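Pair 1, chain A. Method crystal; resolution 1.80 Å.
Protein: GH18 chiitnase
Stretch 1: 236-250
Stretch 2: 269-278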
# COMPACT_ATOMS: atom_id res chain seq x y z
N PRO A 236 -7.63 10.89 16.13
CA PRO A 236 -8.99 11.26 15.71
C PRO A 236 -8.94 12.00 14.38
O PRO A 236 -7.95 12.64 14.04
CB PRO A 236 -9.49 12.18 16.84
CG PRO A 236 -8.57 11.93 17.98
CD PRO A 236 -7.24 11.56 17.38
N VAL A 237 -10.05 11.93 13.65
CA VAL A 237 -10.03 12.49 12.30
C VAL A 237 -9.83 14.00 12.33
O VAL A 237 -9.21 14.56 11.42
CB VAL A 237 -11.28 12.07 11.51
CG1 VAL A 237 -12.45 12.85 11.94
CG2 VAL A 237 -11.07 12.28 10.04
N GLN A 238 -10.29 14.69 13.39
CA GLN A 238 -10.09 16.13 13.44
C GLN A 238 -8.62 16.48 13.59
O GLN A 238 -8.18 17.54 13.15
CB GLN A 238 -10.90 16.78 14.56
CG GLN A 238 -10.48 16.43 15.99
CD GLN A 238 -11.31 15.33 16.60
OE1 GLN A 238 -11.87 14.49 15.89
NE2 GLN A 238 -11.44 15.34 17.93
N THR A 239 -7.85 15.59 14.22
CA THR A 239 -6.42 15.81 14.34
C THR A 239 -5.71 15.56 13.01
O THR A 239 -4.82 16.33 12.62
CB THR A 239 -5.87 14.91 15.44
OG1 THR A 239 -6.74 14.99 16.58
CG2 THR A 239 -4.46 15.35 15.85
N ILE A 240 -6.10 14.50 12.30
CA ILE A 240 -5.53 14.27 10.97
C ILE A 240 -5.78 15.49 10.09
O ILE A 240 -4.87 15.99 9.41
CB ILE A 240 -6.13 13.01 10.32
CG1 ILE A 240 -5.78 11.75 11.12
CG2 ILE A 240 -5.65 12.88 8.86
CD1 ILE A 240 -6.64 10.53 10.70
N ILE A 241 -7.02 15.98 10.08
CA ILE A 241 -7.38 17.09 9.20
C ILE A 241 -6.58 18.33 9.55
O ILE A 241 -5.92 18.93 8.69
CB ILE A 241 -8.89 17.36 9.28
CG1 ILE A 241 -9.67 16.23 8.60
CG2 ILE A 241 -9.23 18.69 8.64
CD1 ILE A 241 -11.17 16.38 8.76
N ASN A 242 -6.60 18.73 10.82
CA ASN A 242 -6.11 20.05 11.17
C ASN A 242 -4.64 20.08 11.56
O ASN A 242 -4.05 21.17 11.59
CB ASN A 242 -6.98 20.62 12.29
CG ASN A 242 -8.32 21.11 11.76
OD1 ASN A 242 -8.38 22.07 10.98
ND2 ASN A 242 -9.41 20.46 12.17
N GLU A 243 -4.01 18.93 11.84
CA GLU A 243 -2.60 18.90 12.20
C GLU A 243 -1.73 18.16 11.20
O GLU A 243 -0.50 18.22 11.31
CB GLU A 243 -2.39 18.30 13.60
CG GLU A 243 -3.20 19.00 14.70
CD GLU A 243 -2.66 18.78 16.11
OE1 GLU A 243 -1.43 18.66 16.29
OE2 GLU A 243 -3.47 18.77 17.06
N VAL A 244 -2.33 17.47 10.22
CA VAL A 244 -1.56 16.82 9.16
C VAL A 244 -1.95 17.39 7.80
O VAL A 244 -1.12 17.95 7.09
CB VAL A 244 -1.77 15.30 9.19
CG1 VAL A 244 -1.10 14.64 7.99
CG2 VAL A 244 -1.24 14.71 10.49
N ILE A 245 -3.23 17.20 7.43
CA ILE A 245 -3.68 17.53 6.08
C ILE A 245 -3.55 19.03 5.82
O ILE A 245 -2.93 19.46 4.84
CB ILE A 245 -5.13 17.05 5.87
CG1 ILE A 245 -5.17 15.51 5.78
CG2 ILE A 245 -5.72 17.67 4.61
CD1 ILE A 245 -6.57 14.93 5.68
N LYS A 246 -4.14 19.85 6.68
CA LYS A 246 -4.05 21.29 6.43
C LYS A 246 -2.62 21.81 6.50
O LYS A 246 -2.24 22.59 5.60
CB LYS A 246 -5.00 22.04 7.37
CG LYS A 246 -6.45 21.85 6.93
CD LYS A 246 -7.43 22.74 7.67
CE LYS A 246 -8.86 22.46 7.22
NZ LYS A 246 -9.10 22.86 5.80
N PRO A 247 -1.78 21.43 7.46
CA PRO A 247 -0.39 21.91 7.42
C PRO A 247 0.37 21.49 6.17
O PRO A 247 1.20 22.26 5.67
CB PRO A 247 0.22 21.32 8.69
CG PRO A 247 -0.95 21.14 9.62
CD PRO A 247 -2.06 20.70 8.71
N ILE A 248 0.10 20.32 5.60
CA ILE A 248 0.77 19.93 4.38
C ILE A 248 0.24 20.77 3.21
O ILE A 248 0.98 21.25 2.39
CB ILE A 248 0.59 18.43 4.12
CG1 ILE A 248 1.40 17.60 5.07
CG2 ILE A 248 0.97 18.06 2.71
CD1 ILE A 248 1.12 16.13 5.00
N GLN A 249 -1.07 20.95 3.15
CA GLN A 249 -1.67 21.73 2.09
C GLN A 249 -1.19 23.20 2.09
O GLN A 249 -1.17 23.80 1.06
CB GLN A 249 -3.18 21.71 2.14
CG GLN A 249 -3.81 20.38 1.82
CD GLN A 249 -5.32 20.37 2.11
OE1 GLN A 249 -5.77 21.03 2.97
NE2 GLN A 249 -6.04 19.59 1.38
N GLN A 250 -0.82 23.71 3.26
CA GLN A 250 -0.32 25.08 3.40
C GLN A 250 1.04 25.23 2.77
O GLN A 250 1.32 26.21 2.17
CB GLN A 250 -0.35 25.63 4.86
CG GLN A 250 0.22 24.74 5.95
CD GLN A 250 0.21 25.36 7.35
OE1 GLN A 250 -0.76 25.98 7.73
NE2 GLN A 250 1.28 25.21 8.10
N ASP A 269 -18.22 7.20 7.36
CA ASP A 269 -18.11 8.56 7.88
C ASP A 269 -16.67 9.08 7.84
O ASP A 269 -16.44 10.26 7.56
CB ASP A 269 -18.63 8.63 9.32
CG ASP A 269 -20.11 8.43 9.39
OD1 ASP A 269 -20.81 8.63 8.37
OD2 ASP A 269 -20.58 8.06 10.48
N TRP A 270 -15.70 8.22 8.15
CA TRP A 270 -14.30 8.65 8.16
C TRP A 270 -13.86 9.10 6.77
O TRP A 270 -13.31 10.20 6.61
CB TRP A 270 -13.41 7.50 8.66
CG TRP A 270 -11.95 7.82 8.98
CD1 TRP A 270 -11.42 8.04 10.22
CD2 TRP A 270 -10.84 7.86 8.06
NE1 TRP A 270 -10.07 8.25 10.13
CE2 TRP A 270 -9.69 8.14 8.82
CE3 TRP A 270 -10.72 7.70 6.68
CZ2 TRP A 270 -8.43 8.28 8.25
CZ3 TRP A 270 -9.47 7.84 6.11
CH2 TRP A 270 -8.34 8.12 6.89
N ILE A 271 -14.12 8.28 5.75
CA ILE A 271 -13.65 8.65 4.41
C ILE A 271 -14.42 9.86 3.90
O ILE A 271 -13.85 10.70 3.20
CB ILE A 271 -13.73 7.46 3.44
CG1 ILE A 271 -13.04 7.81 2.12
CG2 ILE A 271 -15.17 7.02 3.17
CD1 ILE A 271 -11.61 8.24 2.28
N LYS A 272 -15.69 10.00 4.26
CA LYS A 272 -16.43 11.19 3.84
C LYS A 272 -15.80 12.46 4.41
O LYS A 272 -15.60 13.44 3.69
CB LYS A 272 -17.89 11.07 4.23
CG LYS A 272 -18.69 10.08 3.38
CD LYS A 272 -20.13 9.97 3.93
CE LYS A 272 -20.81 8.72 3.46
NZ LYS A 272 -22.20 8.60 3.99
N ALA A 273 -15.47 12.46 5.70
CA ALA A 273 -14.88 13.65 6.31
C ALA A 273 -13.47 13.92 5.77
O ALA A 273 -13.11 15.07 5.51
CB ALA A 273 -14.85 13.51 7.84
N ILE A 274 -12.68 12.88 5.57
CA ILE A 274 -11.36 13.06 5.06
C ILE A 274 -11.41 13.57 3.63
O ILE A 274 -10.71 14.45 3.27
CB ILE A 274 -10.56 11.74 5.12
CG1 ILE A 274 -10.18 11.47 6.54
CG2 ILE A 274 -9.33 11.75 4.25
CD1 ILE A 274 -9.08 12.35 7.06
N ALA A 275 -12.26 12.96 2.83
CA ALA A 275 -12.35 13.36 1.43
C ALA A 275 -12.72 14.84 1.30
O ALA A 275 -12.15 15.57 0.57
CB ALA A 275 -13.26 12.47 0.63
N GLN A 276 -13.67 15.24 2.10
CA GLN A 276 -14.12 16.61 2.13
C GLN A 276 -12.94 17.55 2.36
O GLN A 276 -12.82 18.57 1.77
CB GLN A 276 -15.09 16.77 3.27
CG GLN A 276 -15.73 18.13 3.27
CD GLN A 276 -16.35 18.51 1.94
OE1 GLN A 276 -15.81 19.32 1.20
NE2 GLN A 276 -17.51 17.93 1.66
N SER A 277 -12.05 17.16 3.25
CA SER A 277 -10.91 17.98 3.55
C SER A 277 -9.86 18.03 2.48
O SER A 277 -9.05 18.85 2.50
CB SER A 277 -10.27 17.53 4.85
OG SER A 277 -9.47 16.44 4.63
N LEU A 278 -9.89 17.10 1.56
CA LEU A 278 -8.95 17.08 0.47
C LEU A 278 -9.39 17.94 -0.70
O LEU A 278 -10.55 18.18 -0.85
CB LEU A 278 -8.69 15.65 0.04
CG LEU A 278 -8.06 14.79 1.13
CD1 LEU A 278 -7.94 13.36 0.71
CD2 LEU A 278 -6.69 15.33 1.48
O HOH W 1 -8.07 21.10 3.97

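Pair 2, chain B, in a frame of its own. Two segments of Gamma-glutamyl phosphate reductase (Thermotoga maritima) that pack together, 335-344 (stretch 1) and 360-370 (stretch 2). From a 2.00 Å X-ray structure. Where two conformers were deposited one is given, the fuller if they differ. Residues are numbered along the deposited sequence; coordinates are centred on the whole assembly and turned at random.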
# COMPACT_ATOMS: atom_id res chain seq x y z
N ASN B 335 -24.45 20.70 -5.93
CA ASN B 335 -23.82 20.52 -7.22
C ASN B 335 -22.36 20.04 -7.04
O ASN B 335 -21.91 19.92 -5.92
CB ASN B 335 -23.90 21.83 -8.04
CG ASN B 335 -23.26 23.03 -7.34
OD1 ASN B 335 -22.29 22.90 -6.58
ND2 ASN B 335 -23.84 24.21 -7.57
N VAL B 336 -21.66 19.82 -8.16
CA VAL B 336 -20.29 19.32 -8.19
C VAL B 336 -19.33 20.28 -7.49
O VAL B 336 -18.33 19.83 -6.93
CB VAL B 336 -19.79 19.01 -9.63
CG1 VAL B 336 -19.79 20.28 -10.53
CG2 VAL B 336 -18.35 18.40 -9.61
N ASP B 337 -19.63 21.59 -7.50
CA ASP B 337 -18.80 22.58 -6.79
C ASP B 337 -18.83 22.37 -5.28
O ASP B 337 -17.80 22.47 -4.63
CB ASP B 337 -19.26 24.03 -7.08
CG ASP B 337 -18.85 24.49 -8.48
OD1 ASP B 337 -19.17 25.64 -8.85
OD2 ASP B 337 -18.23 23.75 -9.29
N GLU B 338 -20.02 22.12 -4.73
CA GLU B 338 -20.11 21.83 -3.31
C GLU B 338 -19.53 20.43 -3.02
O GLU B 338 -19.01 20.20 -1.95
CB GLU B 338 -21.55 21.94 -2.81
CG GLU B 338 -21.62 22.23 -1.31
CD GLU B 338 -22.97 21.87 -0.70
OE1 GLU B 338 -24.01 22.07 -1.43
OE2 GLU B 338 -22.97 21.37 0.48
N ALA B 339 -19.62 19.53 -4.00
CA ALA B 339 -19.06 18.19 -3.82
C ALA B 339 -17.58 18.31 -3.69
O ALA B 339 -16.99 17.80 -2.76
CB ALA B 339 -19.42 17.24 -4.98
N ILE B 340 -16.99 19.07 -4.59
CA ILE B 340 -15.57 19.39 -4.52
C ILE B 340 -15.14 20.06 -3.22
O ILE B 340 -14.17 19.62 -2.59
CB ILE B 340 -15.12 20.20 -5.76
CG1 ILE B 340 -15.15 19.30 -6.98
CG2 ILE B 340 -13.67 20.79 -5.56
CD1 ILE B 340 -15.03 20.02 -8.36
N GLU B 341 -15.87 21.07 -2.77
CA GLU B 341 -15.56 21.70 -1.49
C GLU B 341 -15.61 20.70 -0.34
O GLU B 341 -14.78 20.74 0.55
CB GLU B 341 -16.44 22.92 -1.21
CG GLU B 341 -16.16 24.08 -2.15
CD GLU B 341 -14.75 24.64 -2.02
OE1 GLU B 341 -14.30 24.86 -0.86
OE2 GLU B 341 -14.12 24.88 -3.06
N HIS B 342 -16.59 19.81 -0.36
CA HIS B 342 -16.70 18.88 0.74
C HIS B 342 -15.51 17.93 0.72
O HIS B 342 -14.90 17.67 1.76
CB HIS B 342 -18.04 18.11 0.68
CG HIS B 342 -18.21 17.17 1.81
ND1 HIS B 342 -18.87 17.52 2.96
CD2 HIS B 342 -17.76 15.91 2.00
CE1 HIS B 342 -18.84 16.50 3.80
NE2 HIS B 342 -18.19 15.51 3.24
N ILE B 343 -15.16 17.41 -0.45
CA ILE B 343 -14.07 16.45 -0.54
C ILE B 343 -12.75 17.14 -0.14
O ILE B 343 -11.93 16.53 0.55
CB ILE B 343 -14.02 15.81 -1.94
CG1 ILE B 343 -15.28 14.95 -2.15
CG2 ILE B 343 -12.81 14.91 -2.12
CD1 ILE B 343 -15.46 14.55 -3.55
N LYS B 344 -12.55 18.40 -0.56
CA LYS B 344 -11.29 19.10 -0.22
C LYS B 344 -11.14 19.22 1.30
O LYS B 344 -10.05 19.13 1.83
CB LYS B 344 -11.20 20.47 -0.89
CG LYS B 344 -11.03 20.41 -2.39
CD LYS B 344 -10.59 21.74 -2.99
CE LYS B 344 -11.38 22.93 -2.53
NZ LYS B 344 -11.53 23.95 -3.59
N SER B 360 -18.16 18.34 -18.64
CA SER B 360 -17.54 19.44 -17.91
C SER B 360 -17.36 19.13 -16.42
O SER B 360 -16.32 19.46 -15.83
CB SER B 360 -18.35 20.74 -18.07
OG SER B 360 -18.31 21.22 -19.41
N ASN B 361 -18.33 18.46 -15.83
CA ASN B 361 -18.28 18.17 -14.41
C ASN B 361 -17.22 17.09 -14.12
O ASN B 361 -16.46 17.19 -13.16
CB ASN B 361 -19.65 17.77 -13.90
CG ASN B 361 -20.66 18.93 -13.90
OD1 ASN B 361 -20.33 20.06 -14.31
ND2 ASN B 361 -21.90 18.64 -13.46
N ALA B 362 -17.14 16.09 -14.98
CA ALA B 362 -16.09 15.06 -14.87
C ALA B 362 -14.68 15.69 -14.97
O ALA B 362 -13.80 15.45 -14.11
CB ALA B 362 -16.27 14.04 -15.92
N LYS B 363 -14.50 16.49 -16.01
CA LYS B 363 -13.28 17.24 -16.24
C LYS B 363 -12.90 18.15 -15.06
O LYS B 363 -11.75 18.17 -14.64
CB LYS B 363 -13.44 18.04 -17.54
CG LYS B 363 -12.16 18.44 -18.23
CD LYS B 363 -12.48 19.07 -19.62
CE LYS B 363 -11.24 19.62 -20.27
NZ LYS B 363 -10.67 20.77 -19.51
N LYS B 364 -13.85 18.89 -14.50
CA LYS B 364 -13.54 19.75 -13.38
C LYS B 364 -13.15 18.88 -12.17
O LYS B 364 -12.23 19.21 -11.43
CB LYS B 364 -14.74 20.64 -13.04
CG LYS B 364 -14.57 21.67 -11.91
CD LYS B 364 -15.77 22.65 -11.90
CE LYS B 364 -15.72 23.81 -10.90
NZ LYS B 364 -14.58 24.73 -11.02
N PHE B 365 -13.92 17.82 -11.91
CA PHE B 365 -13.67 16.96 -10.76
C PHE B 365 -12.25 16.36 -10.81
O PHE B 365 -11.50 16.46 -9.84
CB PHE B 365 -14.74 15.86 -10.70
CG PHE B 365 -14.76 15.05 -9.43
CD1 PHE B 365 -15.50 15.46 -8.36
CD2 PHE B 365 -14.05 13.86 -9.34
CE1 PHE B 365 -15.53 14.67 -7.17
CE2 PHE B 365 -14.07 13.09 -8.20
CZ PHE B 365 -14.81 13.50 -7.11
N VAL B 366 -11.88 15.81 -11.95
CA VAL B 366 -10.61 15.14 -12.16
C VAL B 366 -9.46 16.15 -12.07
O VAL B 366 -8.36 15.83 -11.62
CB VAL B 366 -10.64 14.43 -13.55
CG1 VAL B 366 -9.35 14.54 -14.31
CG2 VAL B 366 -11.09 13.06 -13.38
N SER B 367 -9.73 17.38 -12.44
CA SER B 367 -8.72 18.39 -12.42
C SER B 367 -8.60 18.97 -11.00
O SER B 367 -7.52 19.25 -10.51
CB SER B 367 -9.06 19.44 -13.48
OG SER B 367 -8.48 20.66 -13.11
N GLU B 368 -9.72 19.14 -10.30
CA GLU B 368 -9.66 19.81 -9.00
C GLU B 368 -9.40 18.89 -7.77
O GLU B 368 -8.89 19.38 -6.74
CB GLU B 368 -10.89 20.68 -8.81
CG GLU B 368 -10.90 21.83 -9.81
CD GLU B 368 -11.95 22.89 -9.54
OE1 GLU B 368 -12.51 22.87 -8.44
OE2 GLU B 368 -12.23 23.71 -10.44
N ILE B 369 -9.74 17.59 -7.87
CA ILE B 369 -9.64 16.71 -6.72
C ILE B 369 -8.23 16.11 -6.76
O ILE B 369 -7.86 15.43 -7.69
CB ILE B 369 -10.68 15.60 -6.75
CG1 ILE B 369 -12.09 16.17 -6.69
CG2 ILE B 369 -10.41 14.58 -5.61
CD1 ILE B 369 -12.42 16.92 -5.43
N ASP B 370 -7.48 16.36 -5.70
CA ASP B 370 -6.13 15.91 -5.60
C ASP B 370 -6.10 14.77 -4.60
O ASP B 370 -6.29 14.98 -3.41
CB ASP B 370 -5.23 17.04 -5.12
CG ASP B 370 -3.82 16.58 -4.92
OD1 ASP B 370 -3.40 16.38 -3.75
OD2 ASP B 370 -3.11 16.28 -5.89
O HOH W 2 -10.90 23.26 -6.27

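Pair 1 and pair 2 each set two helices side by side, running in nearly the same direction. The axes approach to 10.3 Å at a crossing angle of -24° in pair 1, and to 10.6 Å at -17° in pair 2; fourteen central residues superpose with an RMSD of 0.7 Å. Such spacing leaves room for branched aliphatic side chains between the backbones, and both pairs use it so.

The first inward position is the same residue in both: Val A237 matches Val B336, each pointing toward the partner helix with chi1 in the p well. A short, beta-branched side chain fits here, near the start of its helix, where the backbones are close. Its neighbours differ. Val A237 CG2 lies over one face of the Trp A270 ring, 4.2 Å from Trp A270 NE1, whereas Val B336 CG1 meets Asn B361 CG at 3.7 Å. Trp A270 and Asn B361 are matched, but the indole reaches further and also packs against Ile A240, with Ile A240 CD1 3.8 Å from Trp A270 CZ2. At the position of Ile A240, pair 2 has Ala B339, which points toward the partner yet makes no contact.

The central position of the second helix is Ile A274 in pair 1 and Phe B365 in pair 2. Ile A274 is a knob among Val A237, Ile A240, Ile A241 and Ile A245; its CD1 lies 3.6 Å from Val A237 CG2 and 3.9 Å from Ile A245 CD1. Phe B365 fills the matching place with a flat ring, whose edge receives Val B336 CG2, 4.3 Å from Phe B365 CD1, and Ile B343 CD1, 3.6 Å from Phe B365 CE1.

Ile A241 and Ile B340 match closely and share the m, t rotamer. Each CB points sideways, but the long side chain brings its end nearer the partner: Ile A241 CG1 is 4.2 Å from Ile A274 CD1, and Ile B340 CG1 is 4.1 Å from Phe B365 CD1.

Toward the border the solutions diverge. Ala A273 is small, and Ile A241 CD1 comes within 4.0 Å of its backbone atom Ala A273 O. The matched Lys B364 instead lays its aliphatic stem on the isoleucine, Lys B364 CG being 3.9 Å from Ile B340 CD1, while its charged end forms a salt bridge from Lys B364 NZ to Glu B368 OE2 at 2.6 Å. Ser A277 matches that glutamate: the compact serine admits Ile A245 CD1 to 3.4 Å from Ser A277 OG, which donates to Ile A274 O at 2.7 Å.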